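Side-chain contacts in DNA fragmentation factor 40 KDA subunit (Mus musculus, PDB 1V0D), which cuts DNA during apoptosis, causing the DNA fragmentation and chromatin condensation that mark the dying cell: residues C197-S202 against Y289-L294; G207-R212 against F295-L300; A176-V181 against E188-L193; L171-A176 against I265-T270; E149-N154 against L159-E164. One frame throughout, in Å; residues are numbered along the deposited sequence.

The five contacts illustrate how varied chemistry can be within one nuclease domain. Contact 1 is buried and contact 5 lies at the surface; contacts 2, 3 and 4 are partly buried. Helix 186-202 serves both contact 1, through its last turns, and contact 3, near its start, while helix 155-175 carries contacts 4 and 5 about 25 Å apart, centre to centre. Contact 2 begins where helix 287-295, used in contact 1, gives way to loop. Tyrosine rings recur: packed against aliphatic chains in contacts 1 and 3, bonded through the hydroxyl to a backbone amide in contact 2, and packed against phenylalanine and arginine in contact 5. Only contact 4 joins its two segments through opposite charges.

Contact 1: C197-S202 against Y289-L294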
# COMPACT_ATOMS: atom_id res chain seq x y z
N CYS A 197 -21.26 18.95 -1.65
CA CYS A 197 -20.01 19.64 -1.36
C CYS A 197 -20.13 20.66 -0.24
O CYS A 197 -19.21 20.82 0.58
CB CYS A 197 -19.50 20.33 -2.60
SG CYS A 197 -18.21 21.49 -2.16
N GLN A 198 -21.25 21.38 -0.20
CA GLN A 198 -21.45 22.36 0.85
C GLN A 198 -21.40 21.61 2.18
O GLN A 198 -20.62 21.95 3.07
CB GLN A 198 -22.81 23.06 0.68
N LYS A 199 -22.22 20.56 2.29
CA LYS A 199 -22.28 19.74 3.50
C LYS A 199 -20.91 19.19 3.88
O LYS A 199 -20.58 19.11 5.06
CB LYS A 199 -23.26 18.59 3.30
CG LYS A 199 -23.44 17.73 4.53
CD LYS A 199 -24.80 17.07 4.52
CE LYS A 199 -25.13 16.47 5.88
NZ LYS A 199 -26.59 16.19 6.01
N LEU A 200 -20.12 18.80 2.88
CA LEU A 200 -18.80 18.28 3.17
C LEU A 200 -17.93 19.37 3.77
O LEU A 200 -17.21 19.13 4.73
CB LEU A 200 -18.14 17.74 1.90
CG LEU A 200 -18.39 16.26 1.64
CD1 LEU A 200 -17.56 15.79 0.45
CD2 LEU A 200 -18.01 15.47 2.88
N LYS A 201 -17.99 20.57 3.20
CA LYS A 201 -17.21 21.68 3.73
C LYS A 201 -17.75 21.99 5.13
O LYS A 201 -16.99 22.25 6.07
CB LYS A 201 -17.34 22.91 2.84
CG LYS A 201 -16.80 22.75 1.42
CD LYS A 201 -17.25 23.91 0.54
CE LYS A 201 -16.68 23.82 -0.88
NZ LYS A 201 -17.52 24.49 -1.94
N SER A 202 -19.07 21.94 5.26
CA SER A 202 -19.74 22.22 6.52
C SER A 202 -19.26 21.30 7.64
O SER A 202 -19.40 21.62 8.82
CB SER A 202 -21.25 22.03 6.38
OG SER A 202 -21.62 20.68 6.64
N TYR A 289 -29.08 10.64 1.33
CA TYR A 289 -28.85 9.20 1.43
C TYR A 289 -27.54 8.83 0.73
O TYR A 289 -26.71 8.12 1.31
CB TYR A 289 -30.03 8.42 0.82
CG TYR A 289 -29.79 6.92 0.74
CD1 TYR A 289 -29.37 6.21 1.86
CD2 TYR A 289 -29.94 6.23 -0.46
CE1 TYR A 289 -29.09 4.85 1.79
CE2 TYR A 289 -29.67 4.86 -0.55
CZ TYR A 289 -29.24 4.18 0.58
OH TYR A 289 -28.92 2.83 0.50
N PHE A 290 -27.38 9.33 -0.50
CA PHE A 290 -26.19 9.08 -1.30
C PHE A 290 -24.97 9.70 -0.63
O PHE A 290 -23.85 9.19 -0.73
CB PHE A 290 -26.37 9.65 -2.70
CG PHE A 290 -27.39 8.92 -3.51
CD1 PHE A 290 -28.71 9.35 -3.55
CD2 PHE A 290 -27.05 7.73 -4.17
CE1 PHE A 290 -29.69 8.61 -4.24
CE2 PHE A 290 -28.02 6.99 -4.86
CZ PHE A 290 -29.34 7.43 -4.89
N TYR A 291 -25.19 10.82 0.06
CA TYR A 291 -24.11 11.47 0.77
C TYR A 291 -23.59 10.46 1.80
O TYR A 291 -22.39 10.15 1.83
CB TYR A 291 -24.65 12.72 1.48
CG TYR A 291 -23.64 13.40 2.35
CD1 TYR A 291 -22.67 14.24 1.80
CD2 TYR A 291 -23.64 13.21 3.73
CE1 TYR A 291 -21.73 14.88 2.61
CE2 TYR A 291 -22.71 13.83 4.55
CZ TYR A 291 -21.76 14.67 3.98
OH TYR A 291 -20.84 15.29 4.79
N SER A 292 -24.48 9.94 2.63
CA SER A 292 -24.10 8.95 3.63
C SER A 292 -23.24 7.87 3.01
O SER A 292 -22.15 7.56 3.49
CB SER A 292 -25.34 8.27 4.19
OG SER A 292 -26.17 9.22 4.83
N LEU A 293 -23.77 7.30 1.93
CA LEU A 293 -23.10 6.23 1.21
C LEU A 293 -21.72 6.60 0.69
O LEU A 293 -20.77 5.83 0.82
CB LEU A 293 -23.98 5.76 0.03
CG LEU A 293 -24.97 4.60 0.23
CD1 LEU A 293 -25.34 4.41 1.69
CD2 LEU A 293 -26.21 4.86 -0.60
N LEU A 294 -21.62 7.79 0.13
CA LEU A 294 -20.37 8.24 -0.48
C LEU A 294 -19.29 8.77 0.45
O LEU A 294 -18.12 8.55 0.19
CB LEU A 294 -20.68 9.29 -1.55
CG LEU A 294 -21.54 8.83 -2.74
CD1 LEU A 294 -22.26 9.98 -3.40
CD2 LEU A 294 -20.67 8.14 -3.74
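Lys199 and Tyr291 each set CG on the far side of CA from their own backbone N (chi1 -177° and 175°), and each thereby reaches out from its helix toward the other. The result is helix-helix packing between 186-202 and 287-295 in the nuclease region, which belongs to the His-Me finger clan. The lysine chain, extended beyond CG, is laid over one face of the phenol: Lys199 CG is 3.5 Å from Tyr291 CZ, and CD makes a CH-pi contact, 3.9 Å from the ring centroid and 14° off the normal. Lys199 CE follows, 3.8 Å from Tyr291 CE2, and the ammonium end passes beyond the rim, so the aliphatic part of the chain does the packing. Leu200 comes instead at the ring edge, with its CG near the ring plane and 3.7 Å from Tyr291 CE1. This leucine also touches Ile167 and Leu171 of helix 155-175, which brings a third helix to the site, and the ring of Phe295 meets that of Tyr291. A buried phenol is thus met on face and edge by carbon, down to its hydroxyl, where Leu200 CD2 sits 3.4 Å from Tyr291 OH.

Contact 2: G207-R212 against F295-L300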
# COMPACT_ATOMS: atom_id res chain seq x y z
N GLY A 207 -12.48 14.98 8.15
CA GLY A 207 -11.08 14.72 8.50
C GLY A 207 -11.00 14.31 9.96
O GLY A 207 -10.02 13.74 10.43
N SER A 208 -12.07 14.61 10.67
CA SER A 208 -12.21 14.29 12.08
C SER A 208 -12.02 12.79 12.33
O SER A 208 -11.56 12.37 13.38
CB SER A 208 -13.59 14.75 12.54
OG SER A 208 -13.95 14.07 13.72
N TYR A 209 -12.37 11.98 11.34
CA TYR A 209 -12.23 10.54 11.48
C TYR A 209 -10.84 10.07 11.87
O TYR A 209 -10.71 9.08 12.59
CB TYR A 209 -12.63 9.82 10.18
CG TYR A 209 -14.10 9.83 9.85
CD1 TYR A 209 -15.06 9.98 10.86
CD2 TYR A 209 -14.55 9.65 8.54
CE1 TYR A 209 -16.43 9.94 10.56
CE2 TYR A 209 -15.91 9.61 8.24
CZ TYR A 209 -16.84 9.76 9.25
OH TYR A 209 -18.18 9.72 8.96
N PHE A 210 -9.79 10.75 11.42
CA PHE A 210 -8.43 10.32 11.73
C PHE A 210 -7.73 11.00 12.88
O PHE A 210 -6.68 10.52 13.32
CB PHE A 210 -7.51 10.47 10.51
CG PHE A 210 -7.72 9.42 9.45
CD1 PHE A 210 -8.72 8.46 9.57
CD2 PHE A 210 -6.92 9.42 8.31
CE1 PHE A 210 -8.92 7.52 8.57
CE2 PHE A 210 -7.12 8.48 7.30
CZ PHE A 210 -8.12 7.54 7.44
N ASP A 211 -8.28 12.09 13.40
CA ASP A 211 -7.57 12.75 14.49
C ASP A 211 -8.08 12.50 15.90
O ASP A 211 -9.24 12.77 16.23
CB ASP A 211 -7.44 14.26 14.17
CG ASP A 211 -8.19 15.15 15.13
OD1 ASP A 211 -9.35 15.50 14.83
OD2 ASP A 211 -7.62 15.52 16.18
N ARG A 212 -7.20 11.92 16.72
CA ARG A 212 -7.53 11.65 18.11
C ARG A 212 -7.83 13.01 18.71
O ARG A 212 -7.71 14.03 18.04
CB ARG A 212 -6.33 10.99 18.81
CG ARG A 212 -4.99 11.72 18.64
CD ARG A 212 -3.82 10.92 19.25
NE ARG A 212 -2.56 11.66 19.26
CZ ARG A 212 -1.38 11.15 19.60
NH1 ARG A 212 -1.27 9.88 19.96
NH2 ARG A 212 -0.30 11.92 19.58
N PHE A 295 -19.66 9.44 1.54
CA PHE A 295 -18.63 10.05 2.39
C PHE A 295 -18.65 9.81 3.88
O PHE A 295 -17.81 10.35 4.59
CB PHE A 295 -18.66 11.58 2.20
CG PHE A 295 -18.88 12.02 0.77
CD1 PHE A 295 -20.09 12.61 0.40
CD2 PHE A 295 -17.87 11.89 -0.19
CE1 PHE A 295 -20.30 13.05 -0.91
CE2 PHE A 295 -18.06 12.32 -1.50
CZ PHE A 295 -19.28 12.91 -1.87
N THR A 296 -19.59 9.01 4.37
CA THR A 296 -19.72 8.80 5.81
C THR A 296 -19.32 7.42 6.30
O THR A 296 -19.29 6.46 5.53
CB THR A 296 -21.19 9.07 6.22
OG1 THR A 296 -21.54 10.39 5.82
CG2 THR A 296 -21.38 8.95 7.72
N ALA A 297 -19.01 7.32 7.59
CA ALA A 297 -18.63 6.04 8.16
C ALA A 297 -19.84 5.12 8.14
O ALA A 297 -19.73 3.95 8.50
CB ALA A 297 -18.13 6.22 9.58
N GLU A 298 -21.00 5.63 7.73
CA GLU A 298 -22.19 4.78 7.67
C GLU A 298 -21.96 3.69 6.63
O GLU A 298 -22.46 2.59 6.76
CB GLU A 298 -23.42 5.57 7.25
CG GLU A 298 -23.84 6.65 8.21
CD GLU A 298 -25.01 7.48 7.70
OE1 GLU A 298 -26.12 6.90 7.48
OE2 GLU A 298 -24.81 8.70 7.50
N ASN A 299 -21.19 4.01 5.60
CA ASN A 299 -20.92 3.08 4.53
C ASN A 299 -19.43 2.82 4.31
O ASN A 299 -19.04 2.17 3.34
CB ASN A 299 -21.56 3.60 3.25
CG ASN A 299 -21.38 2.66 2.09
OD1 ASN A 299 -21.48 1.45 2.26
ND2 ASN A 299 -21.11 3.20 0.90
N LEU A 300 -18.60 3.34 5.22
CA LEU A 300 -17.15 3.17 5.12
C LEU A 300 -16.58 2.33 6.25
O LEU A 300 -16.83 2.62 7.43
CB LEU A 300 -16.43 4.53 5.14
CG LEU A 300 -16.72 5.54 4.02
CD1 LEU A 300 -15.89 6.79 4.26
CD2 LEU A 300 -16.41 4.94 2.66
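Tyr209 meets Ala297 where the chain leaves helix 287-295, and the contact shows how one buried phenol can tie a 3-10 turn to the loop after that helix. The close part lies around the hydroxyl. Ala297 N donates to Tyr209 OH at 2.9 Å with an N-H...O angle of 151°, approaching obliquely to the ring, and two methyl groups also touch the same oxygen: Thr296 CG2 at 3.5 Å and Ala297 CB at 3.6 Å from Tyr209 OH. Thr296 points its CB away from the tyrosine overall, but its chi1 of -57° places CG2 opposite the backbone N and within reach of the hydroxyl. Farther back the fit is slacker: Phe295 O stands near the ring plane, 4.2 Å from Tyr209 CE2. On the outer side Thr296 and Ala297 are only partly covered and Glu298 is exposed, whereas Tyr209 itself is buried and its backbone bonds to Leu220. The buried Asn299 bonds Leu293 O and Ile265 N, fixing the loop just before strand 300-303. Because the phenol oxygen is the acceptor, it satisfies a backbone N-H just past the helix end, and its own proton is then probably turned away from that nitrogen.

Contact 3: A176-V181 against E188-L193; sequences AYTSMV and EYLRVL
Thr178 and Tyr189 bring their CA atoms to 6.8 Å where residues 176-181, partly helical in phi/psi but without regular helical bonds, turn back beside helix 186-202. The Tyr189 ring is the centrepiece. Val181 CG2 sits over one face in a CH-pi contact, 4.0 Å from the centroid, while Thr178 OG1 approaches obliquely, 3.2 Å from Tyr189 CD2; that hydroxyl bonds Ser175 O. Thr178 also crosses Leu190 at about a right angle, its CG2 3.5 Å from Leu190 CD2. With chi1 at -169°, Tyr189 stretches from its helix until OH lies 3.5 Å from Tyr177 CB and bonds Val174 O. With an alanine here, Val174 O would probably be left without its hydroxyl partner and a gap would open beneath Val181 CG2. The turn links helices 155-175 and 186-202 and is backed by helix 267-281, where Tyr177 touches Val272 and Ala276, Tyr189 touches Leu275 and Val181 touches Gln280.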
# COMPACT_ATOMS: atom_id res chain seq x y z
N ALA A 176 -16.26 13.78 -11.80
CA ALA A 176 -15.76 13.19 -13.03
C ALA A 176 -16.82 12.36 -13.76
O ALA A 176 -16.67 12.06 -14.95
CB ALA A 176 -14.55 12.32 -12.70
N TYR A 177 -17.89 11.99 -13.06
CA TYR A 177 -18.93 11.17 -13.67
C TYR A 177 -20.03 11.98 -14.36
O TYR A 177 -20.78 11.43 -15.17
CB TYR A 177 -19.57 10.28 -12.60
CG TYR A 177 -20.37 9.11 -13.15
CD1 TYR A 177 -19.72 7.98 -13.65
CD2 TYR A 177 -21.76 9.13 -13.13
CE1 TYR A 177 -20.45 6.89 -14.13
CE2 TYR A 177 -22.50 8.05 -13.61
CZ TYR A 177 -21.84 6.93 -14.10
OH TYR A 177 -22.56 5.83 -14.55
N THR A 178 -20.12 13.27 -14.07
CA THR A 178 -21.15 14.10 -14.67
C THR A 178 -21.25 13.93 -16.18
O THR A 178 -22.32 14.12 -16.77
CB THR A 178 -20.94 15.61 -14.37
OG1 THR A 178 -20.77 15.80 -12.96
CG2 THR A 178 -22.14 16.42 -14.83
N SER A 179 -20.14 13.57 -16.82
CA SER A 179 -20.10 13.39 -18.27
C SER A 179 -20.84 12.14 -18.74
O SER A 179 -21.41 12.13 -19.83
CB SER A 179 -18.66 13.33 -18.77
OG SER A 179 -18.02 12.13 -18.37
N MET A 180 -20.83 11.09 -17.93
CA MET A 180 -21.51 9.85 -18.30
C MET A 180 -22.99 9.87 -17.92
O MET A 180 -23.66 8.84 -17.96
CB MET A 180 -20.79 8.66 -17.67
CG MET A 180 -19.42 8.42 -18.29
SD MET A 180 -18.46 7.12 -17.49
CE MET A 180 -17.12 8.08 -16.64
N VAL A 181 -23.48 11.06 -17.58
CA VAL A 181 -24.87 11.28 -17.21
C VAL A 181 -25.59 11.86 -18.44
O VAL A 181 -24.95 12.48 -19.29
CB VAL A 181 -24.98 12.30 -16.06
CG1 VAL A 181 -26.42 12.53 -15.70
CG2 VAL A 181 -24.20 11.81 -14.87
N GLU A 188 -29.08 19.00 -13.01
CA GLU A 188 -29.47 18.61 -11.66
C GLU A 188 -28.33 17.88 -10.96
O GLU A 188 -28.09 18.08 -9.77
CB GLU A 188 -30.72 17.73 -11.69
CG GLU A 188 -31.93 18.35 -11.00
CD GLU A 188 -31.75 18.51 -9.50
OE1 GLU A 188 -32.64 19.08 -8.83
OE2 GLU A 188 -30.70 18.07 -8.98
N TYR A 189 -27.63 17.02 -11.70
CA TYR A 189 -26.52 16.27 -11.12
C TYR A 189 -25.56 17.25 -10.48
O TYR A 189 -25.17 17.08 -9.32
CB TYR A 189 -25.79 15.49 -12.20
CG TYR A 189 -24.79 14.48 -11.68
CD1 TYR A 189 -25.18 13.18 -11.37
CD2 TYR A 189 -23.44 14.80 -11.54
CE1 TYR A 189 -24.25 12.22 -10.96
CE2 TYR A 189 -22.51 13.85 -11.13
CZ TYR A 189 -22.92 12.56 -10.85
OH TYR A 189 -21.98 11.61 -10.50
N LEU A 190 -25.19 18.29 -11.23
CA LEU A 190 -24.27 19.31 -10.72
C LEU A 190 -24.88 20.06 -9.55
O LEU A 190 -24.18 20.46 -8.62
CB LEU A 190 -23.88 20.27 -11.84
CG LEU A 190 -23.17 19.59 -13.02
CD1 LEU A 190 -22.97 20.58 -14.16
CD2 LEU A 190 -21.84 19.01 -12.55
N ARG A 191 -26.19 20.27 -9.60
CA ARG A 191 -26.89 20.95 -8.52
C ARG A 191 -26.77 20.09 -7.26
O ARG A 191 -26.45 20.60 -6.18
CB ARG A 191 -28.37 21.15 -8.87
CG ARG A 191 -29.21 21.61 -7.69
CD ARG A 191 -30.53 20.85 -7.63
NE ARG A 191 -31.08 20.75 -6.27
CZ ARG A 191 -30.46 20.18 -5.24
NH1 ARG A 191 -29.25 19.64 -5.40
NH2 ARG A 191 -31.04 20.13 -4.05
N VAL A 192 -27.04 18.79 -7.40
CA VAL A 192 -26.97 17.84 -6.29
C VAL A 192 -25.53 17.73 -5.82
O VAL A 192 -25.25 17.83 -4.62
CB VAL A 192 -27.46 16.42 -6.72
CG1 VAL A 192 -27.18 15.40 -5.63
CG2 VAL A 192 -28.95 16.45 -7.00
N LEU A 193 -24.62 17.53 -6.76
CA LEU A 193 -23.20 17.41 -6.44
C LEU A 193 -22.71 18.66 -5.71
O LEU A 193 -21.71 18.62 -4.99
CB LEU A 193 -22.40 17.17 -7.71
CG LEU A 193 -20.97 16.71 -7.49
CD1 LEU A 193 -20.52 15.83 -8.67
CD2 LEU A 193 -20.07 17.92 -7.31

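Contact 4: L171-A176 against I265-T270; sequences LREVSA and IEKKRT
Glu173 and Lys267 cross at about a right angle in an interhelical salt bridge, each chain extended beyond CG, the glutamate reaching out from helix 155-175 and the lysine from the first turn of helix 267-281. The lysine end comes in across the glutamate: Lys267 NZ is 3.6 Å from Glu173 CB and bridges to Glu173 OE2 at 3.1 Å, although the position of that nitrogen is less certain in the model. Lys267 CE lies next to the other oxygen, 3.2 Å from Glu173 OE1. Lys268 NZ is 4.3 Å from that same Glu173 OE1, beyond a salt bridge. The helix start is braced separately, with Glu266 at the N-cap and its O accepting from both Thr270 N and Thr270 OG1. Lys267 also touches Leu294, and its side chain lies about 8 Å from the bound magnesium ion. Across these segments the link is mainly electrostatic, though Val174 also packs on Val272; the carboxylate probably balances Lys267 and is at most weakly felt by Lys268.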
# COMPACT_ATOMS: atom_id res chain seq x y z
N LEU A 171 -15.04 12.84 -3.58
CA LEU A 171 -15.91 13.86 -4.18
C LEU A 171 -15.49 14.14 -5.63
O LEU A 171 -16.34 14.33 -6.50
CB LEU A 171 -15.86 15.18 -3.42
CG LEU A 171 -17.20 15.94 -3.43
CD1 LEU A 171 -16.93 17.41 -3.12
CD2 LEU A 171 -17.91 15.84 -4.78
N ARG A 172 -14.19 14.17 -5.88
CA ARG A 172 -13.71 14.41 -7.24
C ARG A 172 -14.24 13.28 -8.11
O ARG A 172 -14.96 13.54 -9.08
CB ARG A 172 -12.18 14.44 -7.29
CG ARG A 172 -11.55 15.64 -6.57
CD ARG A 172 -10.04 15.63 -6.69
NE ARG A 172 -9.38 15.74 -5.38
CZ ARG A 172 -8.64 14.78 -4.84
NH1 ARG A 172 -8.44 13.63 -5.49
NH2 ARG A 172 -8.09 14.96 -3.63
N GLU A 173 -13.91 12.05 -7.75
CA GLU A 173 -14.37 10.89 -8.50
C GLU A 173 -15.84 10.99 -8.86
O GLU A 173 -16.25 10.55 -9.92
CB GLU A 173 -14.10 9.60 -7.72
CG GLU A 173 -12.63 9.30 -7.49
CD GLU A 173 -12.40 8.00 -6.73
OE1 GLU A 173 -12.94 6.95 -7.17
OE2 GLU A 173 -11.70 8.01 -5.69
N VAL A 174 -16.64 11.58 -7.97
CA VAL A 174 -18.06 11.71 -8.23
C VAL A 174 -18.38 12.76 -9.31
O VAL A 174 -19.31 12.57 -10.10
CB VAL A 174 -18.84 12.04 -6.94
CG1 VAL A 174 -20.31 12.23 -7.24
CG2 VAL A 174 -18.66 10.89 -5.94
N SER A 175 -17.62 13.86 -9.34
CA SER A 175 -17.84 14.90 -10.36
C SER A 175 -17.46 14.35 -11.73
O SER A 175 -18.23 14.43 -12.69
CB SER A 175 -16.98 16.13 -10.08
OG SER A 175 -17.55 16.90 -9.04
N ALA A 176 -16.26 13.78 -11.80
CA ALA A 176 -15.76 13.19 -13.03
C ALA A 176 -16.82 12.36 -13.76
O ALA A 176 -16.67 12.06 -14.95
CB ALA A 176 -14.55 12.32 -12.70
N ILE A 265 -21.00 -0.57 0.22
CA ILE A 265 -21.76 -0.61 -1.02
C ILE A 265 -20.81 0.16 -1.93
O ILE A 265 -20.65 1.38 -1.78
CB ILE A 265 -23.10 0.15 -0.89
CG1 ILE A 265 -23.97 -0.49 0.20
CG2 ILE A 265 -23.84 0.14 -2.21
CD1 ILE A 265 -25.35 0.13 0.33
N GLU A 266 -20.15 -0.56 -2.84
CA GLU A 266 -19.16 0.03 -3.74
C GLU A 266 -19.63 1.34 -4.34
O GLU A 266 -20.73 1.44 -4.88
CB GLU A 266 -18.82 -0.96 -4.83
CG GLU A 266 -18.23 -2.24 -4.30
CD GLU A 266 -17.90 -3.22 -5.41
OE1 GLU A 266 -18.83 -3.75 -6.04
OE2 GLU A 266 -16.69 -3.44 -5.65
N LYS A 267 -18.79 2.36 -4.26
CA LYS A 267 -19.19 3.65 -4.76
C LYS A 267 -19.12 3.79 -6.27
O LYS A 267 -20.05 4.31 -6.88
CB LYS A 267 -18.37 4.76 -4.10
CG LYS A 267 -17.27 5.30 -4.96
CD LYS A 267 -16.56 6.44 -4.30
CE LYS A 267 -15.40 6.88 -5.18
NZ LYS A 267 -14.58 7.93 -4.53
N LYS A 268 -18.03 3.34 -6.87
CA LYS A 268 -17.89 3.48 -8.31
C LYS A 268 -18.75 2.44 -9.01
O LYS A 268 -19.47 2.74 -9.96
CB LYS A 268 -16.43 3.30 -8.71
CG LYS A 268 -16.07 3.85 -10.09
CD LYS A 268 -14.54 3.95 -10.23
CE LYS A 268 -14.11 4.88 -11.37
NZ LYS A 268 -12.68 5.31 -11.19
N ARG A 269 -18.68 1.22 -8.52
CA ARG A 269 -19.42 0.11 -9.07
C ARG A 269 -20.94 0.28 -8.95
O ARG A 269 -21.65 0.03 -9.92
CB ARG A 269 -18.97 -1.17 -8.36
CG ARG A 269 -19.40 -2.47 -9.00
CD ARG A 269 -18.66 -2.72 -10.31
NE ARG A 269 -18.88 -4.08 -10.81
CZ ARG A 269 -18.56 -4.50 -12.04
NH1 ARG A 269 -18.01 -3.65 -12.91
NH2 ARG A 269 -18.80 -5.75 -12.40
N THR A 270 -21.44 0.73 -7.79
CA THR A 270 -22.89 0.88 -7.57
C THR A 270 -23.51 2.20 -7.09
O THR A 270 -24.54 2.64 -7.62
CB THR A 270 -23.38 -0.22 -6.63
OG1 THR A 270 -22.35 -0.53 -5.69
CG2 THR A 270 -23.74 -1.48 -7.40

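Contact 5: E149-N154 against L159-E164; sequences ESRFRN and LRYSCE
Tyr161, in the second turn of helix 155-175, packs against Phe152 and Arg151 of the preceding loop, and its side chain can be followed outward as a small worked example of surface aromatic packing. At the root, Tyr161 CB lies 4.0 Å from Phe152 CE2. Next, CG comes to 3.8 Å from Phe152 CZ, and Tyr161 CD2 is the nearest ring atom to that same CZ, at 3.7 Å, Tyr161 CE2 following at 4.1 Å, so the tip of the phenylalanine rests over one face of the tyrosine, toward its rim. The two ring planes are 50° apart, an oblique pair. Along the other branch, CD1 and then CE1 approach the arginine, Tyr161 CE1 being 3.5 Å from Arg151 NH2, with guanidinium and ring planes 72° apart. Arg151 CG stands above the centre of the Phe152 ring, which also meets Tyr158 edge-to-face, and Arg151 NH1 is held by a salt bridge to Glu149 OE1 at 2.6 Å. With a serine here, the tip of Phe152 would probably lose the ring it rests on and Arg151 NH2 its contact with the phenol. This is a loop folded back on the helix it leads into, with Asn154 at the N-cap.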
# COMPACT_ATOMS: atom_id res chain seq x y z
N GLU A 149 5.46 18.48 4.39
CA GLU A 149 5.67 19.91 4.18
C GLU A 149 5.82 20.59 5.54
O GLU A 149 5.63 19.96 6.58
CB GLU A 149 4.48 20.49 3.41
CG GLU A 149 4.22 19.77 2.10
CD GLU A 149 3.20 20.47 1.22
OE1 GLU A 149 2.05 20.69 1.67
OE2 GLU A 149 3.55 20.80 0.06
N SER A 150 6.17 21.87 5.54
CA SER A 150 6.37 22.56 6.80
C SER A 150 5.09 22.98 7.49
O SER A 150 5.03 23.00 8.72
CB SER A 150 7.26 23.78 6.59
OG SER A 150 8.52 23.38 6.09
N ARG A 151 4.06 23.30 6.71
CA ARG A 151 2.78 23.72 7.26
C ARG A 151 2.31 22.77 8.36
O ARG A 151 1.55 23.16 9.25
CB ARG A 151 1.72 23.78 6.15
CG ARG A 151 1.65 22.48 5.37
CD ARG A 151 1.06 22.63 3.98
NE ARG A 151 -0.38 22.40 3.95
CZ ARG A 151 -1.02 21.93 2.88
NH1 ARG A 151 -0.34 21.63 1.77
NH2 ARG A 151 -2.34 21.75 2.91
N PHE A 152 2.77 21.52 8.31
CA PHE A 152 2.37 20.53 9.29
C PHE A 152 3.23 20.55 10.55
O PHE A 152 4.35 20.06 10.58
CB PHE A 152 2.38 19.13 8.66
CG PHE A 152 1.40 18.99 7.52
CD1 PHE A 152 1.81 18.50 6.29
CD2 PHE A 152 0.08 19.40 7.68
CE1 PHE A 152 0.92 18.44 5.21
CE2 PHE A 152 -0.81 19.34 6.62
CZ PHE A 152 -0.40 18.86 5.38
N ARG A 153 2.66 21.15 11.59
CA ARG A 153 3.32 21.29 12.88
C ARG A 153 2.84 20.20 13.85
O ARG A 153 3.60 19.70 14.68
CB ARG A 153 2.99 22.66 13.49
CG ARG A 153 3.52 23.87 12.73
CD ARG A 153 4.92 24.25 13.22
NE ARG A 153 5.98 23.48 12.56
CZ ARG A 153 7.17 23.23 13.10
NH1 ARG A 153 7.47 23.68 14.31
NH2 ARG A 153 8.08 22.54 12.42
N ASN A 154 1.56 19.85 13.73
CA ASN A 154 0.94 18.88 14.61
C ASN A 154 0.65 17.55 13.93
O ASN A 154 0.41 17.50 12.73
CB ASN A 154 -0.37 19.49 15.14
CG ASN A 154 -0.95 18.70 16.29
OD1 ASN A 154 -2.07 18.95 16.75
ND2 ASN A 154 -0.18 17.73 16.78
N LEU A 159 -2.80 14.01 10.03
CA LEU A 159 -3.73 12.90 9.83
C LEU A 159 -5.13 13.40 9.47
O LEU A 159 -5.85 12.77 8.69
CB LEU A 159 -3.76 12.02 11.07
CG LEU A 159 -3.06 10.67 10.92
CD1 LEU A 159 -1.81 10.79 10.07
CD2 LEU A 159 -2.71 10.13 12.28
N ARG A 160 -5.52 14.53 10.04
CA ARG A 160 -6.82 15.11 9.75
C ARG A 160 -6.82 15.44 8.26
O ARG A 160 -7.72 15.04 7.51
CB ARG A 160 -7.02 16.38 10.57
CG ARG A 160 -8.43 16.93 10.55
CD ARG A 160 -8.53 18.11 11.49
NE ARG A 160 -7.85 17.83 12.76
CZ ARG A 160 -7.29 18.75 13.54
NH1 ARG A 160 -7.33 20.04 13.18
NH2 ARG A 160 -6.68 18.40 14.66
N TYR A 161 -5.79 16.16 7.83
CA TYR A 161 -5.60 16.55 6.44
C TYR A 161 -5.62 15.32 5.53
O TYR A 161 -6.24 15.31 4.47
CB TYR A 161 -4.25 17.27 6.27
CG TYR A 161 -3.83 17.44 4.83
CD1 TYR A 161 -4.30 18.51 4.07
CD2 TYR A 161 -3.01 16.49 4.21
CE1 TYR A 161 -3.97 18.64 2.71
CE2 TYR A 161 -2.67 16.60 2.85
CZ TYR A 161 -3.15 17.68 2.11
OH TYR A 161 -2.82 17.81 0.77
N SER A 162 -4.91 14.29 5.95
CA SER A 162 -4.82 13.07 5.18
C SER A 162 -6.20 12.48 4.92
O SER A 162 -6.51 12.11 3.79
CB SER A 162 -3.97 12.05 5.93
OG SER A 162 -4.02 10.81 5.28
N CYS A 163 -7.01 12.39 5.96
CA CYS A 163 -8.35 11.85 5.85
C CYS A 163 -9.19 12.70 4.92
O CYS A 163 -9.89 12.18 4.06
CB CYS A 163 -9.03 11.78 7.21
SG CYS A 163 -10.73 11.15 7.16
N GLU A 164 -9.12 14.02 5.10
CA GLU A 164 -9.86 14.96 4.26
C GLU A 164 -9.54 14.76 2.79
O GLU A 164 -10.39 14.98 1.92
CB GLU A 164 -9.50 16.40 4.62
CG GLU A 164 -9.98 16.85 5.98
CD GLU A 164 -9.48 18.24 6.31
OE1 GLU A 164 -9.45 19.09 5.38
OE2 GLU A 164 -9.13 18.48 7.50